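Local coordinates for protein E3 ubiquitin ligase RavN (Legionella pneumophila, PDB 5MIY) that probably acts as an E3 ubiquitin ligase effector of the pathogen, promoting transfer of ubiquitin to target proteins, at residues Ala56-Pro61 and Pro105-Asp110; Tyr27-Gly32 and Pro52-Glu57; Ser37-Ser42 and Leu82-Ile87. All coordinates share one frame; numbering follows the deposited sequence.

Interaction 1: residues Ala56-Pro61 and Pro105-Asp110. With SO4 (sulfate ion), chain F.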
ATOM      1  N   ALA A  56       0.667   9.086  -3.735  1.00 48.98           N
ATOM      2  CA  ALA A  56      -0.537   9.476  -3.016  1.00 45.95           C
ATOM      3  C   ALA A  56      -0.213   9.702  -1.543  1.00 48.26           C
ATOM      4  O   ALA A  56       0.540   8.940  -0.929  1.00 47.88           O
ATOM      5  CB  ALA A  56      -1.625   8.408  -3.169  1.00 45.18           C
ATOM      6  N   GLU A  57      -0.774  10.771  -0.977  1.00 45.68           N
ATOM      7  CA  GLU A  57      -0.557  11.068   0.432  1.00 46.64           C
ATOM      8  C   GLU A  57      -1.646  10.503   1.328  1.00 48.34           C
ATOM      9  O   GLU A  57      -1.434  10.386   2.540  1.00 52.39           O
ATOM     10  CB  GLU A  57      -0.444  12.583   0.644  1.00 50.89           C
ATOM     11  CG  GLU A  57       0.800  13.174   0.018  1.00 54.75           C
ATOM     12  CD  GLU A  57       1.061  14.598   0.457  1.00 61.44           C
ATOM     13  OE1 GLU A  57       0.939  14.894   1.667  1.00 63.86           O
ATOM     14  OE2 GLU A  57       1.394  15.420  -0.416  1.00 64.96           O
ATOM     15  N   LYS A  58      -2.793  10.147   0.764  1.00 47.41           N
ATOM     16  CA  LYS A  58      -3.919   9.609   1.510  1.00 48.74           C
ATOM     17  C   LYS A  58      -4.091   8.139   1.157  1.00 47.77           C
ATOM     18  O   LYS A  58      -3.886   7.744   0.005  1.00 52.13           O
ATOM     19  CB  LYS A  58      -5.206  10.382   1.196  1.00 49.10           C
ATOM     20  CG  LYS A  58      -5.105  11.885   1.435  1.00 55.35           C
ATOM     21  CD  LYS A  58      -6.479  12.543   1.429  1.00 61.97           C
ATOM     22  CE  LYS A  58      -6.400  14.007   1.862  1.00 66.48           C
ATOM     23  NZ  LYS A  58      -5.727  14.183   3.185  1.00 66.80           N
ATOM     24  N   TYR A  59      -4.461   7.329   2.147  1.00 45.20           N
ATOM     25  CA  TYR A  59      -4.653   5.905   1.920  1.00 45.10           C
ATOM     26  C   TYR A  59      -5.723   5.376   2.865  1.00 48.57           C
ATOM     27  O   TYR A  59      -6.026   5.983   3.897  1.00 49.95           O
ATOM     28  CB  TYR A  59      -3.347   5.116   2.109  1.00 42.46           C
ATOM     29  CG  TYR A  59      -2.843   5.114   3.533  1.00 42.07           C
ATOM     30  CD1 TYR A  59      -2.007   6.125   3.996  1.00 40.12           C
ATOM     31  CD2 TYR A  59      -3.193   4.100   4.418  1.00 41.75           C
ATOM     32  CE1 TYR A  59      -1.552   6.139   5.287  1.00 40.01           C
ATOM     33  CE2 TYR A  59      -2.729   4.102   5.724  1.00 42.57           C
ATOM     34  CZ  TYR A  59      -1.906   5.128   6.148  1.00 43.15           C
ATOM     35  OH  TYR A  59      -1.430   5.151   7.441  1.00 44.98           O
ATOM     36  N   TRP A  60      -6.277   4.218   2.506  1.00 48.25           N
ATOM     37  CA  TRP A  60      -7.242   3.511   3.333  1.00 46.19           C
ATOM     38  C   TRP A  60      -6.605   2.194   3.758  1.00 43.92           C
ATOM     39  O   TRP A  60      -6.298   1.361   2.892  1.00 44.07           O
ATOM     40  CB  TRP A  60      -8.551   3.259   2.569  1.00 46.41           C
ATOM     41  CG  TRP A  60      -9.344   4.521   2.253  1.00 48.41           C
ATOM     42  CD1 TRP A  60     -10.351   5.067   2.994  1.00 50.49           C
ATOM     43  CD2 TRP A  60      -9.175   5.381   1.115  1.00 49.13           C
ATOM     44  NE1 TRP A  60     -10.826   6.207   2.385  1.00 52.11           N
ATOM     45  CE2 TRP A  60     -10.117   6.425   1.233  1.00 49.89           C
ATOM     46  CE3 TRP A  60      -8.315   5.371   0.011  1.00 50.33           C
ATOM     47  CZ2 TRP A  60     -10.222   7.450   0.291  1.00 50.82           C
ATOM     48  CZ3 TRP A  60      -8.422   6.383  -0.925  1.00 50.26           C
ATOM     49  CH2 TRP A  60      -9.375   7.410  -0.781  1.00 50.40           C
ATOM     50  N   PRO A  61      -6.358   1.965   5.047  1.00 43.78           N
ATOM     51  CA  PRO A  61      -5.744   0.701   5.466  1.00 45.82           C
ATOM     52  C   PRO A  61      -6.662  -0.488   5.226  1.00 45.01           C
ATOM     53  O   PRO A  61      -7.883  -0.400   5.363  1.00 45.60           O
ATOM     54  CB  PRO A  61      -5.487   0.906   6.965  1.00 46.34           C
ATOM     55  CG  PRO A  61      -6.391   2.023   7.366  1.00 48.18           C
ATOM     56  CD  PRO A  61      -6.529   2.903   6.168  1.00 47.70           C
ATOM     57  N   PRO A 105      -9.884   8.742   4.863  1.00 53.49           N
ATOM     58  CA  PRO A 105      -8.584   8.076   4.735  1.00 52.83           C
ATOM     59  C   PRO A 105      -7.629   8.562   5.811  1.00 51.77           C
ATOM     60  O   PRO A 105      -7.862   9.562   6.494  1.00 53.61           O
ATOM     61  CB  PRO A 105      -8.106   8.481   3.337  1.00 50.56           C
ATOM     62  CG  PRO A 105      -8.783   9.808   3.090  1.00 50.57           C
ATOM     63  CD  PRO A 105     -10.120   9.721   3.783  1.00 53.57           C
ATOM     64  N   LYS A 106      -6.544   7.816   5.968  1.00 49.19           N
ATOM     65  CA  LYS A 106      -5.394   8.276   6.728  1.00 48.09           C
ATOM     66  C   LYS A 106      -4.432   8.998   5.793  1.00 47.88           C
ATOM     67  O   LYS A 106      -4.600   9.003   4.572  1.00 49.13           O
ATOM     68  CB  LYS A 106      -4.715   7.102   7.434  1.00 49.32           C
ATOM     69  CG  LYS A 106      -5.636   6.360   8.378  1.00 54.42           C
ATOM     70  CD  LYS A 106      -4.867   5.671   9.482  1.00 58.71           C
ATOM     71  CE  LYS A 106      -5.702   5.588  10.752  1.00 67.88           C
ATOM     72  NZ  LYS A 106      -4.857   5.709  11.980  1.00 73.01           N
ATOM     73  N   GLN A 107      -3.420   9.630   6.382  1.00 48.60           N
ATOM     74  CA  GLN A 107      -2.446  10.405   5.623  1.00 48.80           C
ATOM     75  C   GLN A 107      -1.047   9.954   5.998  1.00 45.09           C
ATOM     76  O   GLN A 107      -0.767   9.729   7.177  1.00 46.86           O
ATOM     77  CB  GLN A 107      -2.576  11.900   5.895  1.00 54.73           C
ATOM     78  CG  GLN A 107      -2.941  12.734   4.686  1.00 64.45           C
ATOM     79  CD  GLN A 107      -2.746  14.217   4.937  1.00 71.04           C
ATOM     80  OE1 GLN A 107      -3.544  14.847   5.630  1.00 73.76           O
ATOM     81  NE2 GLN A 107      -1.678  14.781   4.381  1.00 72.98           N
ATOM     82  N   PHE A 108      -0.188   9.804   4.992  1.00 41.53           N
ATOM     83  CA  PHE A 108       1.221   9.553   5.270  1.00 40.43           C
ATOM     84  C   PHE A 108       1.779  10.706   6.089  1.00 43.01           C
ATOM     85  O   PHE A 108       1.362  11.859   5.933  1.00 44.39           O
ATOM     86  CB  PHE A 108       2.010   9.384   3.968  1.00 40.11           C
ATOM     87  CG  PHE A 108       1.815   8.041   3.312  1.00 40.72           C
ATOM     88  CD1 PHE A 108       2.570   6.941   3.700  1.00 39.90           C
ATOM     89  CD2 PHE A 108       0.870   7.875   2.308  1.00 41.49           C
ATOM     90  CE1 PHE A 108       2.382   5.695   3.091  1.00 40.54           C
ATOM     91  CE2 PHE A 108       0.679   6.640   1.697  1.00 44.07           C
ATOM     92  CZ  PHE A 108       1.441   5.548   2.089  1.00 41.79           C
ATOM     93  N   SER A 109       2.727  10.384   6.970  1.00 42.72           N
ATOM     94  CA  SER A 109       3.298  11.351   7.898  1.00 42.52           C
ATOM     95  C   SER A 109       4.362  12.202   7.217  1.00 41.61           C
ATOM     96  O   SER A 109       5.057  11.750   6.304  1.00 40.89           O
ATOM     97  CB  SER A 109       3.915  10.622   9.096  1.00 46.68           C
ATOM     98  OG  SER A 109       4.632  11.497   9.944  1.00 47.95           O
ATOM     99  N   ASP A 110       4.499  13.445   7.690  1.00 38.54           N
ATOM    100  CA  ASP A 110       5.586  14.338   7.283  1.00 41.37           C
ATOM    101  C   ASP A 110       6.689  14.430   8.329  1.00 35.68           C
ATOM    102  O   ASP A 110       7.557  15.317   8.237  1.00 36.71           O
ATOM    103  CB  ASP A 110       5.042  15.738   6.997  1.00 51.79           C
ATOM    104  CG  ASP A 110       4.227  15.797   5.723  1.00 61.94           C
ATOM    105  OD1 ASP A 110       4.672  15.237   4.697  1.00 62.64           O
ATOM    106  OD2 ASP A 110       3.131  16.399   5.751  1.00 68.47           O
TER
HETATM  107  S   SO4 F 203      -3.556  12.552  -2.494  0.84 90.09           S
HETATM  108  O1  SO4 F 203      -2.121  12.673  -2.266  0.84 89.14           O
HETATM  109  O2  SO4 F 203      -3.836  12.753  -3.914  0.84 90.44           O
HETATM  110  O3  SO4 F 203      -4.260  13.571  -1.715  0.84 90.85           O
HETATM  111  O4  SO4 F 203      -4.012  11.224  -2.091  0.84 87.42           O

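Interaction 2: residues Tyr27-Gly32 and Pro52-Glu57. With SO4 (sulfate ion), chain F.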
ATOM      1  N   TYR A  27      -2.760  -1.411   1.809  1.00 42.22           N
ATOM      2  CA  TYR A  27      -3.649  -0.257   1.857  1.00 40.57           C
ATOM      3  C   TYR A  27      -4.141   0.050   0.451  1.00 44.23           C
ATOM      4  O   TYR A  27      -3.586  -0.432  -0.542  1.00 45.66           O
ATOM      5  CB  TYR A  27      -2.962   0.975   2.472  1.00 36.29           C
ATOM      6  CG  TYR A  27      -1.625   1.373   1.844  1.00 38.33           C
ATOM      7  CD1 TYR A  27      -1.568   2.210   0.729  1.00 39.48           C
ATOM      8  CD2 TYR A  27      -0.420   0.922   2.382  1.00 38.24           C
ATOM      9  CE1 TYR A  27      -0.346   2.579   0.159  1.00 38.86           C
ATOM     10  CE2 TYR A  27       0.807   1.293   1.825  1.00 39.21           C
ATOM     11  CZ  TYR A  27       0.842   2.108   0.711  1.00 40.38           C
ATOM     12  OH  TYR A  27       2.069   2.455   0.166  1.00 40.74           O
ATOM     13  N   LEU A  28      -5.193   0.866   0.389  1.00 44.33           N
ATOM     14  CA  LEU A  28      -5.776   1.350  -0.852  1.00 44.62           C
ATOM     15  C   LEU A  28      -5.413   2.815  -1.069  1.00 45.68           C
ATOM     16  O   LEU A  28      -5.404   3.608  -0.122  1.00 46.15           O
ATOM     17  CB  LEU A  28      -7.303   1.203  -0.815  1.00 46.37           C
ATOM     18  CG  LEU A  28      -8.050   1.106  -2.136  1.00 50.23           C
ATOM     19  CD1 LEU A  28      -7.896  -0.299  -2.701  1.00 52.67           C
ATOM     20  CD2 LEU A  28      -9.533   1.454  -1.926  1.00 51.10           C
ATOM     21  N   VAL A  29      -5.111   3.175  -2.316  1.00 46.50           N
ATOM     22  CA  VAL A  29      -4.999   4.578  -2.692  1.00 49.30           C
ATOM     23  C   VAL A  29      -5.955   4.842  -3.850  1.00 55.52           C
ATOM     24  O   VAL A  29      -6.357   3.933  -4.581  1.00 57.08           O
ATOM     25  CB  VAL A  29      -3.556   4.999  -3.063  1.00 46.73           C
ATOM     26  CG1 VAL A  29      -2.595   4.726  -1.897  1.00 42.09           C
ATOM     27  CG2 VAL A  29      -3.093   4.307  -4.337  1.00 45.27           C
ATOM     28  N   LYS A  30      -6.334   6.110  -3.991  1.00 57.29           N
ATOM     29  CA  LYS A  30      -7.219   6.569  -5.055  1.00 58.77           C
ATOM     30  C   LYS A  30      -6.370   7.163  -6.173  1.00 61.84           C
ATOM     31  O   LYS A  30      -5.544   8.041  -5.919  1.00 63.65           O
ATOM     32  CB  LYS A  30      -8.200   7.616  -4.516  1.00 60.22           C
ATOM     33  CG  LYS A  30      -9.312   8.055  -5.477  1.00 63.28           C
ATOM     34  CD  LYS A  30     -10.383   8.856  -4.727  1.00 65.70           C
ATOM     35  CE  LYS A  30     -11.583   9.199  -5.604  1.00 68.03           C
ATOM     36  NZ  LYS A  30     -12.706   9.757  -4.799  1.00 68.94           N
ATOM     37  N   ILE A  31      -6.557   6.675  -7.398  1.00 63.39           N
ATOM     38  CA  ILE A  31      -5.794   7.167  -8.541  1.00 66.96           C
ATOM     39  C   ILE A  31      -6.666   7.864  -9.571  1.00 72.52           C
ATOM     40  O   ILE A  31      -6.151   8.314 -10.600  1.00 71.74           O
ATOM     41  CB  ILE A  31      -4.978   6.042  -9.211  1.00 65.73           C
ATOM     42  CG1 ILE A  31      -5.906   5.060  -9.924  1.00 65.80           C
ATOM     43  CG2 ILE A  31      -4.099   5.324  -8.186  1.00 65.38           C
ATOM     44  CD1 ILE A  31      -5.176   4.137 -10.869  1.00 65.04           C
ATOM     45  N   GLY A  32      -7.963   7.976  -9.322  1.00 76.60           N
ATOM     46  CA  GLY A  32      -8.868   8.656 -10.229  1.00 82.30           C
ATOM     47  C   GLY A  32     -10.271   8.559  -9.675  1.00 87.71           C
ATOM     48  O   GLY A  32     -10.501   7.995  -8.600  1.00 89.71           O
ATOM     49  N   PRO A  52       4.847   4.789  -2.471  1.00 41.75           N
ATOM     50  CA  PRO A  52       5.983   4.757  -3.416  1.00 44.06           C
ATOM     51  C   PRO A  52       5.631   4.863  -4.903  1.00 49.21           C
ATOM     52  O   PRO A  52       6.284   5.629  -5.621  1.00 53.73           O
ATOM     53  CB  PRO A  52       6.650   3.415  -3.079  1.00 42.73           C
ATOM     54  CG  PRO A  52       6.410   3.260  -1.614  1.00 39.51           C
ATOM     55  CD  PRO A  52       5.003   3.802  -1.386  1.00 38.35           C
ATOM     56  N   THR A  53       4.632   4.121  -5.395  1.00 50.50           N
ATOM     57  CA  THR A  53       4.405   4.078  -6.839  1.00 48.76           C
ATOM     58  C   THR A  53       3.490   5.186  -7.357  1.00 51.60           C
ATOM     59  O   THR A  53       3.566   5.525  -8.543  1.00 55.88           O
ATOM     60  CB  THR A  53       3.828   2.720  -7.262  1.00 49.74           C
ATOM     61  OG1 THR A  53       2.564   2.499  -6.620  1.00 53.18           O
ATOM     62  CG2 THR A  53       4.791   1.589  -6.903  1.00 45.41           C
ATOM     63  N   THR A  54       2.618   5.756  -6.524  1.00 51.64           N
ATOM     64  CA  THR A  54       1.717   6.809  -6.982  1.00 52.78           C
ATOM     65  C   THR A  54       1.977   8.156  -6.330  1.00 55.53           C
ATOM     66  O   THR A  54       1.439   9.165  -6.804  1.00 58.38           O
ATOM     67  CB  THR A  54       0.247   6.431  -6.728  1.00 52.52           C
ATOM     68  OG1 THR A  54      -0.028   6.471  -5.320  1.00 51.29           O
ATOM     69  CG2 THR A  54      -0.083   5.046  -7.291  1.00 51.28           C
ATOM     70  N   HIS A  55       2.767   8.196  -5.255  1.00 54.37           N
ATOM     71  CA  HIS A  55       2.990   9.386  -4.439  1.00 53.58           C
ATOM     72  C   HIS A  55       1.694   9.927  -3.840  1.00 51.31           C
ATOM     73  O   HIS A  55       1.620  11.102  -3.466  1.00 51.04           O
ATOM     74  CB  HIS A  55       3.735  10.468  -5.228  1.00 55.94           C
ATOM     75  CG  HIS A  55       5.159  10.108  -5.525  1.00 63.29           C
ATOM     76  ND1 HIS A  55       5.943  10.813  -6.413  1.00 69.76           N
ATOM     77  CD2 HIS A  55       5.939   9.109  -5.046  1.00 65.79           C
ATOM     78  CE1 HIS A  55       7.145  10.266  -6.467  1.00 71.64           C
ATOM     79  NE2 HIS A  55       7.167   9.228  -5.648  1.00 70.66           N
ATOM     80  N   ALA A  56       0.667   9.086  -3.735  1.00 48.98           N
ATOM     81  CA  ALA A  56      -0.537   9.476  -3.016  1.00 45.95           C
ATOM     82  C   ALA A  56      -0.213   9.702  -1.543  1.00 48.26           C
ATOM     83  O   ALA A  56       0.540   8.940  -0.929  1.00 47.88           O
ATOM     84  CB  ALA A  56      -1.625   8.408  -3.169  1.00 45.18           C
ATOM     85  N   GLU A  57      -0.774  10.771  -0.977  1.00 45.68           N
ATOM     86  CA  GLU A  57      -0.557  11.068   0.432  1.00 46.64           C
ATOM     87  C   GLU A  57      -1.646  10.503   1.328  1.00 48.34           C
ATOM     88  O   GLU A  57      -1.434  10.386   2.540  1.00 52.39           O
ATOM     89  CB  GLU A  57      -0.444  12.583   0.644  1.00 50.89           C
ATOM     90  CG  GLU A  57       0.800  13.174   0.018  1.00 54.75           C
ATOM     91  CD  GLU A  57       1.061  14.598   0.457  1.00 61.44           C
ATOM     92  OE1 GLU A  57       0.939  14.894   1.667  1.00 63.86           O
ATOM     93  OE2 GLU A  57       1.394  15.420  -0.416  1.00 64.96           O
TER
HETATM   94  S   SO4 F 203      -3.556  12.552  -2.494  0.84 90.09           S
HETATM   95  O1  SO4 F 203      -2.121  12.673  -2.266  0.84 89.14           O
HETATM   96  O2  SO4 F 203      -3.836  12.753  -3.914  0.84 90.44           O
HETATM   97  O3  SO4 F 203      -4.260  13.571  -1.715  0.84 90.85           O
HETATM   98  O4  SO4 F 203      -4.012  11.224  -2.091  0.84 87.42           O

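Interaction 3: residues Ser37-Ser42 and Leu82-Ile87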
ATOM      1  N   SER A  37      -6.500   1.662  -6.209  1.00 58.17           N
ATOM      2  CA  SER A  37      -5.440   0.687  -6.415  1.00 55.62           C
ATOM      3  C   SER A  37      -5.023   0.082  -5.082  1.00 54.71           C
ATOM      4  O   SER A  37      -4.868   0.792  -4.083  1.00 53.66           O
ATOM      5  CB  SER A  37      -4.230   1.319  -7.109  1.00 56.68           C
ATOM      6  OG  SER A  37      -3.198   0.368  -7.293  1.00 58.36           O
ATOM      7  N   ILE A  38      -4.836  -1.232  -5.075  1.00 51.97           N
ATOM      8  CA  ILE A  38      -4.355  -1.943  -3.897  1.00 50.76           C
ATOM      9  C   ILE A  38      -2.826  -1.947  -3.904  1.00 49.81           C
ATOM     10  O   ILE A  38      -2.195  -2.324  -4.899  1.00 52.69           O
ATOM     11  CB  ILE A  38      -4.929  -3.370  -3.851  1.00 52.47           C
ATOM     12  CG1 ILE A  38      -4.694  -3.992  -2.477  1.00 53.63           C
ATOM     13  CG2 ILE A  38      -4.389  -4.229  -4.985  1.00 54.90           C
ATOM     14  CD1 ILE A  38      -5.608  -3.401  -1.408  1.00 58.15           C
ATOM     15  N   LYS A  39      -2.225  -1.499  -2.803  1.00 46.28           N
ATOM     16  CA  LYS A  39      -0.776  -1.417  -2.686  1.00 42.43           C
ATOM     17  C   LYS A  39      -0.291  -2.297  -1.544  1.00 42.19           C
ATOM     18  O   LYS A  39      -0.974  -2.462  -0.530  1.00 43.74           O
ATOM     19  CB  LYS A  39      -0.311   0.029  -2.449  1.00 42.59           C
ATOM     20  CG  LYS A  39      -0.778   1.009  -3.513  1.00 44.49           C
ATOM     21  CD  LYS A  39      -0.229   0.640  -4.890  1.00 46.02           C
ATOM     22  CE  LYS A  39      -0.570   1.713  -5.911  1.00 46.98           C
ATOM     23  NZ  LYS A  39       0.024   1.451  -7.252  1.00 47.80           N
ATOM     24  N   ALA A  40       0.902  -2.858  -1.712  1.00 41.17           N
ATOM     25  CA  ALA A  40       1.533  -3.659  -0.675  1.00 40.74           C
ATOM     26  C   ALA A  40       3.002  -3.270  -0.583  1.00 40.76           C
ATOM     27  O   ALA A  40       3.684  -3.182  -1.610  1.00 43.24           O
ATOM     28  CB  ALA A  40       1.394  -5.151  -0.970  1.00 41.49           C
ATOM     29  N   ILE A  41       3.485  -3.025   0.636  1.00 36.50           N
ATOM     30  CA  ILE A  41       4.886  -2.663   0.862  1.00 36.60           C
ATOM     31  C   ILE A  41       5.425  -3.463   2.041  1.00 38.11           C
ATOM     32  O   ILE A  41       4.672  -3.894   2.923  1.00 38.70           O
ATOM     33  CB  ILE A  41       5.070  -1.141   1.092  1.00 36.13           C
ATOM     34  CG1 ILE A  41       4.404  -0.676   2.394  1.00 37.39           C
ATOM     35  CG2 ILE A  41       4.529  -0.353  -0.098  1.00 35.50           C
ATOM     36  CD1 ILE A  41       4.488   0.849   2.618  1.00 36.39           C
ATOM     37  N   SER A  42       6.741  -3.704   2.033  1.00 36.18           N
ATOM     38  CA  SER A  42       7.326  -4.504   3.102  1.00 40.87           C
ATOM     39  C   SER A  42       7.542  -3.686   4.368  1.00 41.19           C
ATOM     40  O   SER A  42       7.551  -4.247   5.467  1.00 44.80           O
ATOM     41  CB  SER A  42       8.648  -5.147   2.645  1.00 41.68           C
ATOM     42  OG  SER A  42       9.591  -4.193   2.162  1.00 42.55           O
ATOM     43  N   LEU A  82       0.117  -9.913  -7.434  1.00 58.52           N
ATOM     44  CA  LEU A  82      -0.827  -8.829  -7.197  1.00 55.47           C
ATOM     45  C   LEU A  82      -0.963  -7.956  -8.437  1.00 55.67           C
ATOM     46  O   LEU A  82       0.034  -7.534  -9.028  1.00 52.60           O
ATOM     47  CB  LEU A  82      -0.369  -7.987  -6.007  1.00 50.42           C
ATOM     48  CG  LEU A  82      -1.319  -6.874  -5.566  1.00 45.27           C
ATOM     49  CD1 LEU A  82      -2.650  -7.444  -5.083  1.00 44.34           C
ATOM     50  CD2 LEU A  82      -0.673  -6.019  -4.487  1.00 46.43           C
ATOM     51  N   THR A  83      -2.205  -7.692  -8.836  1.00 61.47           N
ATOM     52  CA  THR A  83      -2.449  -6.871 -10.010  1.00 66.36           C
ATOM     53  C   THR A  83      -2.009  -5.431  -9.761  1.00 66.37           C
ATOM     54  O   THR A  83      -1.934  -4.958  -8.623  1.00 68.38           O
ATOM     55  CB  THR A  83      -3.933  -6.898 -10.391  1.00 70.36           C
ATOM     56  OG1 THR A  83      -4.115  -6.254 -11.657  1.00 76.70           O
ATOM     57  CG2 THR A  83      -4.763  -6.165  -9.347  1.00 68.57           C
ATOM     58  N   ASN A  84      -1.707  -4.733 -10.854  1.00 68.84           N
ATOM     59  CA  ASN A  84      -1.433  -3.304 -10.825  1.00 72.13           C
ATOM     60  C   ASN A  84      -2.561  -2.488 -11.440  1.00 70.56           C
ATOM     61  O   ASN A  84      -2.418  -1.273 -11.606  1.00 69.96           O
ATOM     62  CB  ASN A  84      -0.116  -2.997 -11.541  1.00 77.81           C
ATOM     63  CG  ASN A  84       1.019  -2.722 -10.575  1.00 82.70           C
ATOM     64  OD1 ASN A  84       1.072  -1.663  -9.951  1.00 85.10           O
ATOM     65  ND2 ASN A  84       1.934  -3.678 -10.447  1.00 84.24           N
ATOM     66  N   GLN A  85      -3.685  -3.134 -11.785  1.00 70.76           N
ATOM     67  CA  GLN A  85      -4.834  -2.511 -12.419  1.00 71.71           C
ATOM     68  C   GLN A  85      -5.799  -1.965 -11.372  1.00 67.56           C
ATOM     69  O   GLN A  85      -5.933  -2.536 -10.285  1.00 65.67           O
ATOM     70  CB  GLN A  85      -5.557  -3.516 -13.312  1.00 77.62           C
ATOM     71  CG  GLN A  85      -4.724  -3.998 -14.494  1.00 84.92           C
ATOM     72  CD  GLN A  85      -4.119  -2.852 -15.288  1.00 91.45           C
ATOM     73  OE1 GLN A  85      -2.912  -2.823 -15.537  1.00 94.29           O
ATOM     74  NE2 GLN A  85      -4.957  -1.902 -15.692  1.00 92.65           N
ATOM     75  N   PRO A  86      -6.482  -0.866 -11.674  1.00 67.91           N
ATOM     76  CA  PRO A  86      -7.385  -0.259 -10.693  1.00 67.69           C
ATOM     77  C   PRO A  86      -8.684  -1.038 -10.550  1.00 64.97           C
ATOM     78  O   PRO A  86      -9.060  -1.844 -11.402  1.00 64.85           O
ATOM     79  CB  PRO A  86      -7.646   1.138 -11.268  1.00 70.30           C
ATOM     80  CG  PRO A  86      -7.468   0.969 -12.741  1.00 71.11           C
ATOM     81  CD  PRO A  86      -6.407  -0.085 -12.924  1.00 69.29           C
ATOM     82  N   ILE A  87      -9.373  -0.780  -9.440  1.00 63.40           N
ATOM     83  CA  ILE A  87     -10.685  -1.360  -9.187  1.00 64.67           C
ATOM     84  C   ILE A  87     -11.659  -0.257  -8.794  1.00 63.53           C
ATOM     85  O   ILE A  87     -11.278   0.769  -8.221  1.00 65.19           O
ATOM     86  CB  ILE A  87     -10.642  -2.465  -8.104  1.00 65.59           C
ATOM     87  CG1 ILE A  87     -10.304  -1.880  -6.733  1.00 64.35           C
ATOM     88  CG2 ILE A  87      -9.643  -3.551  -8.481  1.00 65.82           C
ATOM     89  CD1 ILE A  87     -10.317  -2.917  -5.631  1.00 65.46           C
TER

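Interaction 1: residues Ala56-Pro61 and Pro105-Asp110
Y59 and K106 form a backbone hydrogen-bonded pair where strand 106-107 closes one edge of the four-stranded antiparallel sheet. Y59 N donates to K106 O and K106 N to Y59 O, the latter at 2.8 Å. One step on, K58 and Q107 make the non-hydrogen-bonded pair, and F108 N then reaches E57 O, extending the ladder just past the strand ends.

Aromatic packing carries much of the rest. Y59 turns an edge to the face of F108, the planes 51° apart, with Y59 CD1 3.6 Å from F108 CE2. The Y59 ring, placed by a CG lying between its own backbone N and carbonyl carbon (chi1 67°), also takes K106 CB over one face, in a CH-pi contact. P105 does the same to W60: its CB sits 3.7 Å from the centroid of the five-membered ring, and the two side chains run side by side, pointing the same way. W60 NE1 bonds outside the contact, to the carbonyl of T103, which ties the indole to the chain just before P105.

On the face carrying K58 and Q107, the lysine chain bends at its last torsion and brings NZ to 3.3 Å from Q107 OE1. A sulfate, probably from the crystallisation liquor, sits at the turn into strand 58-61. E57 N donates to sulfate O1 at 2.7 Å. K58 N donates to sulfate O4 over a longer 3.3 Å.

Interaction 2: residues Tyr27-Gly32 and Pro52-Glu57
V29 and A56 meet methyl against branch point: A56 CB lies 3.9 Å from V29 CB and about as close to V29 CG1. The side chains of V29 and T54 slide past each other in opposite directions, V29 CG2 coming 3.9 Å from T54 OG1. I31 meets the far branch of that threonine at about a right angle, its CG2 4.1 Å from T54 CG2. T54 thus presents its hydroxyl to V29 and its methyl to I31.

The hydroxyl is placed by a chi1 of 71°, between the backbone N and carbonyl carbon of T54, and from there it accepts a hydrogen bond from A56 N at 3.1 Å (N-H...O 155°). This is an ST turn, in the loop that leads into strand 58-61 and packs against the side chains of strand 25-32. The same oxygen is also bonded to D51, just ahead of the loop segment. Strand 25-32 ends in a classic beta bulge at I31 and G32.

At the other end of the contact, the side chain of Y27 crosses P52 obliquely, and the tyrosine OH touches the proline ring at CD, 3.6 Å away. That OH has its polar partner in D51, so D51 receives both the phenol and the threonine hydroxyl, one on each carboxylate oxygen. V29 CG1 lies in the plane of the Y27 ring, at its edge.

Interaction 3: residues Ser37-Ser42 and Leu82-Ile87
An irregular connection between helices 64-68 and 89-96 packs here against strand 35-41, an outermost strand of the four-stranded antiparallel sheet, through apolar side chains and without any hydrogen bond between the two segments. I38 and L82 do most of the touching. Their side chains cross at about a right angle, with the branch methyl I38 CG2 3.7 Å from L82 CD1. The leucine is set up for this by a CG anti to its backbone N (chi1 -175°), which directs L82 CG toward I38, 4.1 Å from I38 CG2.

The two leucine methyls are placed differently. CD1 meets I38 alone, whereas CD2 lies between I38 and A40, 4.2 Å from A40 CB and 4.0 Å from the carbonyl oxygen I38 O. I38 and A40 both point their CB atoms at the loop, as alternate residues of a strand should, and L82 rests against the pair.

Past L82 the loop is shaped by an ST turn: T83 OG1 accepts from Q85 N over 3.2 Å, at an N-H...O angle of 165°. K39 starts off on the other side of the strand; its NZ ends 4.3 Å from N84 OD1 and is hydrogen-bonded instead to T53 OG1 in the 52-57 loop.

Around the contact, strand 8-11 supplies Y9, which touches both A40 and L82, and the L82 backbone bonds to T8. I38 also packs on F96 of helix 89-96 and on V26 of strand 25-32. I87, at the far end of the loop segment, packs on V92, L95 and F96 of the same helix.

All three contacts reach the same antiparallel sheet, whose order runs 35-41, 25-32, 58-61, 106-107. Interaction 1 joins the last two strands, interaction 2 lays a loop over strand 25-32, and interaction 3 packs a second loop on strand 35-41. Interactions 1 and 2 share A56 and E57, their centres 8 Å apart, and W60 O probably bonds L28 N. Interactions 2 and 3, centres 9 Å apart, meet through V29 O and S37 N. The centres of interactions 1 and 3 are about 15 Å apart, and their nearest atoms, about 5 Å apart, do not touch. Along the chain the segments of interaction 3 alternate with those of both others, so segments far apart in sequence are brought together on one sheet.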